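Local structure of MupZ (Pseudomonas fluorescens, 6FXD) at residues P28-P33 / A99-Y104. The protein probably acts as an epoxide hydrolase in a cascade with a Rieske oxygenase that builds oxygen heterocycles during mupirocin biosynthesis. Numbering follows the deposited sequence.
Sequences PYFEIP and ASIVRY
Y29 and R103, a hydrogen-bonded antiparallel pair, show how a cation-pi stack can be laid over a sheet. The guanidinium of R103 lies almost flat on one face of the Y29 ring, its plane turned by 11° and CZ 3.5 Å from the ring centroid. A bend at chi3 (-31°) in R103 folds the end of its chain over the tyrosine. Salt bridges from R103 to E105 of its own chain and to E105 of a second subunit, which also hydrogen-bonds Y29 OH, place the stack at a subunit interface. A leucine in place of Y29 would probably deprive the guanidinium of its flat partner and that second-subunit carboxylate of a hydroxyl.

The strands 24-31 and 100-108 are neighbours in the mixed five-stranded sheet, and a classic beta bulge shifts their register: Y29 O accepts from V102 N at 2.9 Å, while Y29 N donates to R103 O.

On the other face, F30 and I101 run alongside each other, I101 CG1 meeting the ring obliquely at CE2, 3.7 Å away. Beyond it, P28 CB comes in plane to the Y104 ring edge, 3.8 Å from CD1. Near the strand end, a water bridges E31 O and S100 OG.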
ATOM      1  N   PRO A  28      17.595  18.310  -6.177  1.00 19.08           N
ATOM      2  CA  PRO A  28      18.768  18.667  -6.979  1.00 19.57           C
ATOM      3  C   PRO A  28      20.016  18.745  -6.115  1.00 18.93           C
ATOM      4  O   PRO A  28      19.967  19.211  -4.973  1.00 19.84           O
ATOM      5  CB  PRO A  28      18.414  20.065  -7.482  1.00 20.62           C
ATOM      6  CG  PRO A  28      17.556  20.615  -6.374  1.00 21.59           C
ATOM      7  CD  PRO A  28      16.732  19.467  -5.882  1.00 20.06           C
ATOM      8  N   TYR A  29      21.132  18.259  -6.669  1.00 18.75           N
ATOM      9  CA  TYR A  29      22.458  18.356  -6.071  1.00 19.21           C
ATOM     10  C   TYR A  29      23.278  19.298  -6.943  1.00 19.84           C
ATOM     11  O   TYR A  29      23.331  19.119  -8.167  1.00 21.79           O
ATOM     12  CB  TYR A  29      23.148  16.980  -5.977  1.00 20.57           C
ATOM     13  CG  TYR A  29      22.519  16.081  -4.945  1.00 22.12           C
ATOM     14  CD1 TYR A  29      21.318  15.448  -5.211  1.00 21.21           C
ATOM     15  CD2 TYR A  29      23.115  15.873  -3.696  1.00 22.86           C
ATOM     16  CE1 TYR A  29      20.734  14.581  -4.273  1.00 20.93           C
ATOM     17  CE2 TYR A  29      22.527  15.033  -2.747  1.00 22.02           C
ATOM     18  CZ  TYR A  29      21.340  14.389  -3.050  1.00 22.82           C
ATOM     19  OH  TYR A  29      20.741  13.567  -2.122  1.00 24.80           O
ATOM     20  N   PHE A  30      23.912  20.284  -6.319  1.00 20.17           N
ATOM     21  CA  PHE A  30      24.608  21.353  -7.026  1.00 20.16           C
ATOM     22  C   PHE A  30      26.111  21.236  -6.831  1.00 21.47           C
ATOM     23  O   PHE A  30      26.584  20.980  -5.719  1.00 23.24           O
ATOM     24  CB  PHE A  30      24.179  22.736  -6.530  1.00 20.66           C
ATOM     25  CG  PHE A  30      22.702  22.975  -6.587  1.00 20.82           C
ATOM     26  CD1 PHE A  30      21.870  22.605  -5.542  1.00 23.06           C
ATOM     27  CD2 PHE A  30      22.135  23.639  -7.673  1.00 21.34           C
ATOM     28  CE1 PHE A  30      20.509  22.846  -5.586  1.00 23.60           C
ATOM     29  CE2 PHE A  30      20.767  23.892  -7.714  1.00 23.03           C
ATOM     30  CZ  PHE A  30      19.959  23.486  -6.677  1.00 23.60           C
ATOM     31  N   GLU A  31      26.857  21.443  -7.909  1.00 21.63           N
ATOM     32  CA  GLU A  31      28.295  21.650  -7.840  1.00 25.29           C
ATOM     33  C   GLU A  31      28.497  23.159  -7.942  1.00 22.67           C
ATOM     34  O   GLU A  31      28.220  23.740  -8.988  1.00 23.97           O
ATOM     35  CB  GLU A  31      28.996  20.921  -8.986  1.00 31.25           C
ATOM     36  CG  GLU A  31      30.509  21.012  -8.914  1.00 36.91           C
ATOM     37  CD  GLU A  31      31.210  20.224  -9.997  1.00 46.38           C
ATOM     38  OE1 GLU A  31      30.775  19.088 -10.285  1.00 48.20           O
ATOM     39  OE2 GLU A  31      32.202  20.747 -10.556  1.00 50.57           O
ATOM     40  N   ILE A  32      28.979  23.778  -6.872  1.00 22.46           N
ATOM     41  CA  ILE A  32      29.084  25.237  -6.768  1.00 21.40           C
ATOM     42  C   ILE A  32      30.567  25.594  -6.739  1.00 22.68           C
ATOM     43  O   ILE A  32      31.267  25.200  -5.796  1.00 24.04           O
ATOM     44  CB  ILE A  32      28.383  25.751  -5.501  1.00 22.56           C
ATOM     45  CG1 ILE A  32      26.963  25.178  -5.381  1.00 21.33           C
ATOM     46  CG2 ILE A  32      28.329  27.283  -5.517  1.00 23.36           C
ATOM     47  CD1 ILE A  32      26.391  25.269  -3.996  1.00 21.71           C
ATOM     48  N   PRO A  33      31.098  26.311  -7.734  1.00 22.82           N
ATOM     49  CA  PRO A  33      32.476  26.812  -7.622  1.00 23.98           C
ATOM     50  C   PRO A  33      32.653  27.609  -6.337  1.00 25.01           C
ATOM     51  O   PRO A  33      31.764  28.355  -5.925  1.00 24.31           O
ATOM     52  CB  PRO A  33      32.640  27.705  -8.862  1.00 25.46           C
ATOM     53  CG  PRO A  33      31.620  27.203  -9.831  1.00 25.97           C
ATOM     54  CD  PRO A  33      30.460  26.717  -9.000  1.00 24.60           C
ATOM     55  N   ALA A  99      26.055  27.760 -10.486  1.00 24.42           N
ATOM     56  CA  ALA A  99      26.312  26.364 -10.171  1.00 23.40           C
ATOM     57  C   ALA A  99      25.803  25.500 -11.313  1.00 25.32           C
ATOM     58  O   ALA A  99      25.128  25.978 -12.225  1.00 27.95           O
ATOM     59  CB  ALA A  99      25.623  25.977  -8.862  1.00 24.04           C
ATOM     60  N   SER A 100      26.135  24.216 -11.253  1.00 26.29           N
ATOM     61  CA  SER A 100      25.544  23.244 -12.158  1.00 28.88           C
ATOM     62  C   SER A 100      24.876  22.146 -11.343  1.00 26.18           C
ATOM     63  O   SER A 100      25.305  21.827 -10.229  1.00 25.42           O
ATOM     64  CB  SER A 100      26.576  22.660 -13.130  1.00 33.41           C
ATOM     65  OG  SER A 100      27.669  22.101 -12.435  1.00 37.95           O
ATOM     66  N   ILE A 101      23.789  21.607 -11.875  1.00 25.75           N
ATOM     67  CA  ILE A 101      23.099  20.501 -11.223  1.00 25.27           C
ATOM     68  C   ILE A 101      23.710  19.212 -11.750  1.00 27.11           C
ATOM     69  O   ILE A 101      23.706  18.965 -12.962  1.00 29.52           O
ATOM     70  CB  ILE A 101      21.587  20.551 -11.478  1.00 26.44           C
ATOM     71  CG1 ILE A 101      20.990  21.714 -10.679  1.00 26.80           C
ATOM     72  CG2 ILE A 101      20.938  19.257 -11.009  1.00 27.03           C
ATOM     73  CD1 ILE A 101      19.518  21.984 -10.923  1.00 29.01           C
ATOM     74  N   VAL A 102      24.276  18.418 -10.840  1.00 24.83           N
ATOM     75  CA  VAL A 102      24.967  17.186 -11.213  1.00 25.38           C
ATOM     76  C   VAL A 102      24.152  15.931 -10.930  1.00 26.14           C
ATOM     77  O   VAL A 102      24.502  14.862 -11.446  1.00 28.20           O
ATOM     78  CB  VAL A 102      26.356  17.091 -10.555  1.00 28.41           C
ATOM     79  CG1 VAL A 102      27.259  18.204 -11.086  1.00 30.57           C
ATOM     80  CG2 VAL A 102      26.245  17.164  -9.029  1.00 29.08           C
ATOM     81  N   ARG A 103      23.104  16.021 -10.124  1.00 25.93           N
ATOM     82  CA  ARG A 103      22.193  14.914  -9.863  1.00 26.14           C
ATOM     83  C   ARG A 103      20.829  15.531  -9.596  1.00 23.79           C
ATOM     84  O   ARG A 103      20.746  16.604  -8.999  1.00 23.69           O
ATOM     85  CB  ARG A 103      22.628  14.074  -8.643  1.00 32.43           C
ATOM     86  CG  ARG A 103      22.042  12.660  -8.641  1.00 39.06           C
ATOM     87  CD  ARG A 103      21.990  11.958  -7.266  1.00 40.30           C
ATOM     88  NE  ARG A 103      23.053  12.350  -6.350  1.00 37.58           N
ATOM     89  CZ  ARG A 103      23.085  12.070  -5.045  1.00 39.20           C
ATOM     90  NH1 ARG A 103      22.109  11.379  -4.467  1.00 39.45           N
ATOM     91  NH2 ARG A 103      24.100  12.489  -4.316  1.00 38.93           N
ATOM     92  N   TYR A 104      19.765  14.887 -10.067  1.00 23.75           N
ATOM     93  CA  TYR A 104      18.409  15.368  -9.806  1.00 22.33           C
ATOM     94  C   TYR A 104      17.522  14.149  -9.574  1.00 23.52           C
ATOM     95  O   TYR A 104      17.240  13.390 -10.507  1.00 26.99           O
ATOM     96  CB  TYR A 104      17.894  16.251 -10.951  1.00 23.69           C
ATOM     97  CG  TYR A 104      16.530  16.840 -10.692  1.00 25.19           C
ATOM     98  CD1 TYR A 104      16.355  17.847  -9.753  1.00 26.81           C
ATOM     99  CD2 TYR A 104      15.410  16.379 -11.379  1.00 26.70           C
ATOM    100  CE1 TYR A 104      15.105  18.388  -9.509  1.00 30.16           C
ATOM    101  CE2 TYR A 104      14.158  16.908 -11.143  1.00 29.72           C
ATOM    102  CZ  TYR A 104      14.011  17.918 -10.210  1.00 31.76           C
ATOM    103  OH  TYR A 104      12.770  18.449  -9.965  1.00 35.40           O
TER
HETATM  104  O   HOH W   1      29.648  24.293 -11.734  1.00 49.52           O